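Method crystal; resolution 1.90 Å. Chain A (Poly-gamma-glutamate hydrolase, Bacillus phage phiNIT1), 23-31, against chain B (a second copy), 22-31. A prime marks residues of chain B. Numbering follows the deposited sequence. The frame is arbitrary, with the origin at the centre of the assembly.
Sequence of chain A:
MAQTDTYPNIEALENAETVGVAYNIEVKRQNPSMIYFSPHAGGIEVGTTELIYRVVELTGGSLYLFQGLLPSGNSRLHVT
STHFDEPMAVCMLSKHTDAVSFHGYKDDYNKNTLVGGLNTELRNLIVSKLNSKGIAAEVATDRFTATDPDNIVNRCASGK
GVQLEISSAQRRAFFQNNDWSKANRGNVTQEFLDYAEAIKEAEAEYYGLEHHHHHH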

# COMPACT_ATOMS: atom_id res chain seq x y z
N TYR A 23 -1.15 0.92 14.83
CA TYR A 23 -1.58 1.42 13.55
C TYR A 23 -0.77 0.78 12.39
O TYR A 23 0.33 0.28 12.61
N ASN A 24 -1.39 0.74 11.21
CA ASN A 24 -0.67 0.44 9.97
C ASN A 24 -1.04 1.46 8.86
O ASN A 24 -2.01 2.22 9.01
N ILE A 25 -0.24 1.50 7.80
CA ILE A 25 -0.54 2.31 6.64
C ILE A 25 -0.55 1.43 5.37
O ILE A 25 0.35 0.58 5.16
N GLU A 26 -1.55 1.67 4.53
CA GLU A 26 -1.76 0.93 3.27
C GLU A 26 -1.88 1.92 2.12
O GLU A 26 -2.57 2.94 2.23
N VAL A 27 -1.23 1.61 0.99
CA VAL A 27 -1.24 2.53 -0.19
C VAL A 27 -1.31 1.69 -1.46
O VAL A 27 -0.59 0.72 -1.61
N LYS A 28 -2.17 2.07 -2.40
CA LYS A 28 -2.04 1.55 -3.72
C LYS A 28 -2.24 2.70 -4.70
O LYS A 28 -3.34 3.19 -4.84
N ARG A 29 -1.16 3.15 -5.33
CA ARG A 29 -1.20 4.20 -6.31
C ARG A 29 -1.33 3.49 -7.67
O ARG A 29 -0.43 2.73 -8.06
N GLN A 30 -2.44 3.73 -8.36
CA GLN A 30 -2.82 2.99 -9.55
C GLN A 30 -3.70 3.81 -10.49
O GLN A 30 -4.22 3.30 -11.46
N ASN A 31 -3.82 5.10 -10.21
CA ASN A 31 -4.63 6.01 -11.01
C ASN A 31 -4.04 7.43 -10.99
O ASN A 31 -3.66 7.91 -9.91
N ALA B 22 1.06 1.64 -16.89
CA ALA B 22 2.44 1.19 -17.06
C ALA B 22 3.00 0.67 -15.77
O ALA B 22 3.87 -0.22 -15.76
N TYR B 23 2.55 1.26 -14.65
CA TYR B 23 3.19 0.94 -13.38
C TYR B 23 2.25 1.27 -12.21
O TYR B 23 1.40 2.13 -12.33
N ASN B 24 2.41 0.56 -11.10
CA ASN B 24 1.70 0.92 -9.86
C ASN B 24 2.67 0.73 -8.69
O ASN B 24 3.78 0.20 -8.89
N ILE B 25 2.26 1.20 -7.51
CA ILE B 25 3.06 1.14 -6.30
C ILE B 25 2.09 0.65 -5.22
O ILE B 25 0.97 1.19 -5.10
N GLU B 26 2.52 -0.37 -4.49
CA GLU B 26 1.79 -0.94 -3.34
C GLU B 26 2.67 -0.88 -2.12
O GLU B 26 3.83 -1.26 -2.16
N VAL B 27 2.08 -0.47 -1.01
CA VAL B 27 2.80 -0.22 0.21
C VAL B 27 1.95 -0.75 1.34
O VAL B 27 0.73 -0.61 1.31
N LYS B 28 2.57 -1.40 2.32
CA LYS B 28 1.87 -1.76 3.56
C LYS B 28 2.88 -1.65 4.67
O LYS B 28 3.72 -2.54 4.82
N ARG B 29 2.78 -0.58 5.46
CA ARG B 29 3.69 -0.33 6.56
C ARG B 29 3.10 -0.89 7.85
O ARG B 29 2.10 -0.35 8.40
N GLN B 30 3.70 -1.97 8.34
CA GLN B 30 3.09 -2.68 9.46
C GLN B 30 4.12 -3.34 10.42
O GLN B 30 3.76 -4.15 11.28
N ASN B 31 5.39 -2.99 10.26
CA ASN B 31 6.45 -3.50 11.15
C ASN B 31 7.49 -2.43 11.32
O ASN B 31 7.85 -1.79 10.31

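Six main-chain hydrogen bonds hold the two antiparallel strands (177° between axes) in register about the Val27–Val27′ pair. The shortest runs from Arg29′ N to Ile25 O, 2.7 Å at 154°; its counterpart, Arg29 N to Ile25′ O, measures 2.9 Å. Val27 N to Val27′ O and Val27′ N to Val27 O are both 3.0 Å. Along the paired strands, residues 25 to 29 alternate between the two faces of the sheet.

Water carries the polar side-chain links. Water 1 accepts from Asn24 ND2 (2.8 Å) and donates to Gln30′ OE1 (2.7 Å). Water 3 repeats this bridge between Asn24′ ND2 (2.8 Å) and Gln30 OE1 (2.9 Å), while water 2 accepts from Asn24′ ND2 (2.7 Å) and Lys28 NZ (3.0 Å). All four Asn24 and Gln30 side chains take chi1 p and leave CA sideways. Within chain B, Lys28′ NZ gives a weak hydrogen bond to Gln30′ OE1 (3.3 Å).

Glu26 and Lys28′ share a face with Lys28 and Glu26′. The glutamates are m at chi1 and the lysines all-t, yet the charges stop short of salt bridges: Glu26 OE2 lies 4.3 Å from Lys28′ NZ, and Lys28 NZ 4.2 Å from Glu26′ OE2. The nearer approach is to carbon, Glu26 OE2 to Lys28′ CE at 3.4 Å.

The other face carries Ile25, Val27, Arg29 and their mates. Val27 and Val27′, both t, meet CB to CB at 3.7 Å. Each isoleucine (m, t) flanks the opposing arginine, with Ile25 CB 4.2 Å from Arg29′ CB. The arginines extend with chi1 to chi3 t and have the largest areas covered by the opposite stretch, 86 Å² for Arg29 and 91 Å² for Arg29′. Tyr23 OH sits over one face of the Arg29′ guanidinium, 3.5 Å from NH1, and Tyr23′ OH likewise lies 3.4 Å from Arg29 NH1; poor angles exclude hydrogen bonds. Both tyrosines are p.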

# COMPACT_ATOMS: atom_id res chain seq x y z
CB TYR A 23 -1.44 2.96 13.48
CG TYR A 23 -0.02 3.42 13.27
CD1 TYR A 23 0.85 3.55 14.36
CD2 TYR A 23 0.45 3.72 11.97
CE1 TYR A 23 2.18 4.00 14.16
CE2 TYR A 23 1.76 4.12 11.78
CZ TYR A 23 2.62 4.26 12.87
OH TYR A 23 3.90 4.68 12.68
CB ASN A 24 -0.78 -1.06 9.57
CG ASN A 24 -2.13 -1.45 8.94
OD1 ASN A 24 -2.85 -0.64 8.38
ND2 ASN A 24 -2.41 -2.72 8.99
CB ILE A 25 0.47 3.47 6.46
CG1 ILE A 25 0.78 4.17 7.82
CG2 ILE A 25 -0.07 4.50 5.44
CD1 ILE A 25 1.83 5.27 7.73
CB GLU A 26 -3.05 0.09 3.34
CG GLU A 26 -3.10 -0.97 4.42
CD GLU A 26 -4.17 -2.02 4.13
OE1 GLU A 26 -5.16 -1.72 3.43
OE2 GLU A 26 -4.01 -3.16 4.58
CB VAL A 27 0.04 3.40 -0.26
CG1 VAL A 27 -0.02 4.40 -1.43
CG2 VAL A 27 0.33 4.15 1.03
CB LYS A 28 -3.03 0.38 -3.99
CG LYS A 28 -2.78 -0.29 -5.40
CD LYS A 28 -3.76 -1.41 -5.71
CE LYS A 28 -3.32 -2.22 -6.95
NZ LYS A 28 -4.22 -3.38 -7.25
CB ARG A 29 0.07 5.07 -6.24
CG ARG A 29 -0.08 6.33 -7.08
CD ARG A 29 1.15 7.23 -7.16
NE ARG A 29 0.95 8.22 -8.22
CZ ARG A 29 1.91 8.84 -8.90
NH1 ARG A 29 3.18 8.66 -8.60
NH2 ARG A 29 1.60 9.70 -9.86
CB GLN A 30 -3.50 1.66 -9.16
CG GLN A 30 -4.89 1.79 -8.49
CD GLN A 30 -5.63 0.46 -8.39
OE1 GLN A 30 -5.18 -0.57 -8.91
NE2 GLN A 30 -6.76 0.48 -7.70
CB ASN A 31 -6.08 6.00 -10.50
CG ASN A 31 -7.09 6.57 -11.51
OD1 ASN A 31 -7.40 7.77 -11.48
ND2 ASN A 31 -7.60 5.73 -12.40
CB ALA B 22 3.30 2.31 -17.53
CB TYR B 23 4.54 1.70 -13.23
CG TYR B 23 4.39 3.15 -12.74
CD1 TYR B 23 4.38 3.48 -11.37
CD2 TYR B 23 4.23 4.19 -13.66
CE1 TYR B 23 4.21 4.84 -10.94
CE2 TYR B 23 4.08 5.51 -13.26
CZ TYR B 23 4.10 5.84 -11.91
OH TYR B 23 3.92 7.17 -11.56
CB ASN B 24 0.31 0.21 -9.70
CG ASN B 24 0.40 -1.26 -9.28
OD1 ASN B 24 1.45 -1.74 -8.81
ND2 ASN B 24 -0.72 -1.98 -9.41
CB ILE B 25 3.65 2.52 -5.88
CG1 ILE B 25 4.31 3.24 -7.09
CG2 ILE B 25 4.59 2.33 -4.66
CD1 ILE B 25 5.10 4.54 -6.84
CB GLU B 26 1.48 -2.42 -3.56
CG GLU B 26 0.70 -2.73 -4.78
CD GLU B 26 0.31 -4.19 -4.85
OE1 GLU B 26 0.82 -5.03 -4.08
OE2 GLU B 26 -0.53 -4.49 -5.70
CB VAL B 27 3.03 1.32 0.41
CG1 VAL B 27 4.01 1.56 1.51
CG2 VAL B 27 3.55 1.98 -0.86
CB LYS B 28 1.31 -3.19 3.53
CG LYS B 28 0.35 -3.48 4.74
CD LYS B 28 -0.09 -4.90 4.80
CE LYS B 28 -1.39 -5.08 5.61
NZ LYS B 28 -1.67 -6.53 5.81
CB ARG B 29 3.97 1.16 6.72
CG ARG B 29 5.22 1.39 7.62
CD ARG B 29 5.32 2.81 8.12
NE ARG B 29 6.22 2.89 9.28
CZ ARG B 29 6.41 3.97 10.05
NH1 ARG B 29 5.79 5.11 9.79
NH2 ARG B 29 7.24 3.92 11.09
CB GLN B 30 2.07 -3.69 8.94
CG GLN B 30 2.71 -4.86 8.17
CD GLN B 30 1.78 -5.97 7.80
OE1 GLN B 30 0.60 -5.96 8.14
NE2 GLN B 30 2.30 -6.98 7.05
CB ASN B 31 7.11 -4.78 10.56
CG ASN B 31 7.95 -5.56 11.59
OD1 ASN B 31 9.12 -5.26 11.85
ND2 ASN B 31 7.34 -6.58 12.16
O HOH W 1 -0.96 -4.81 10.05
O HOH W 2 -1.94 -4.39 -8.91
O HOH W 3 -3.04 -1.33 -10.74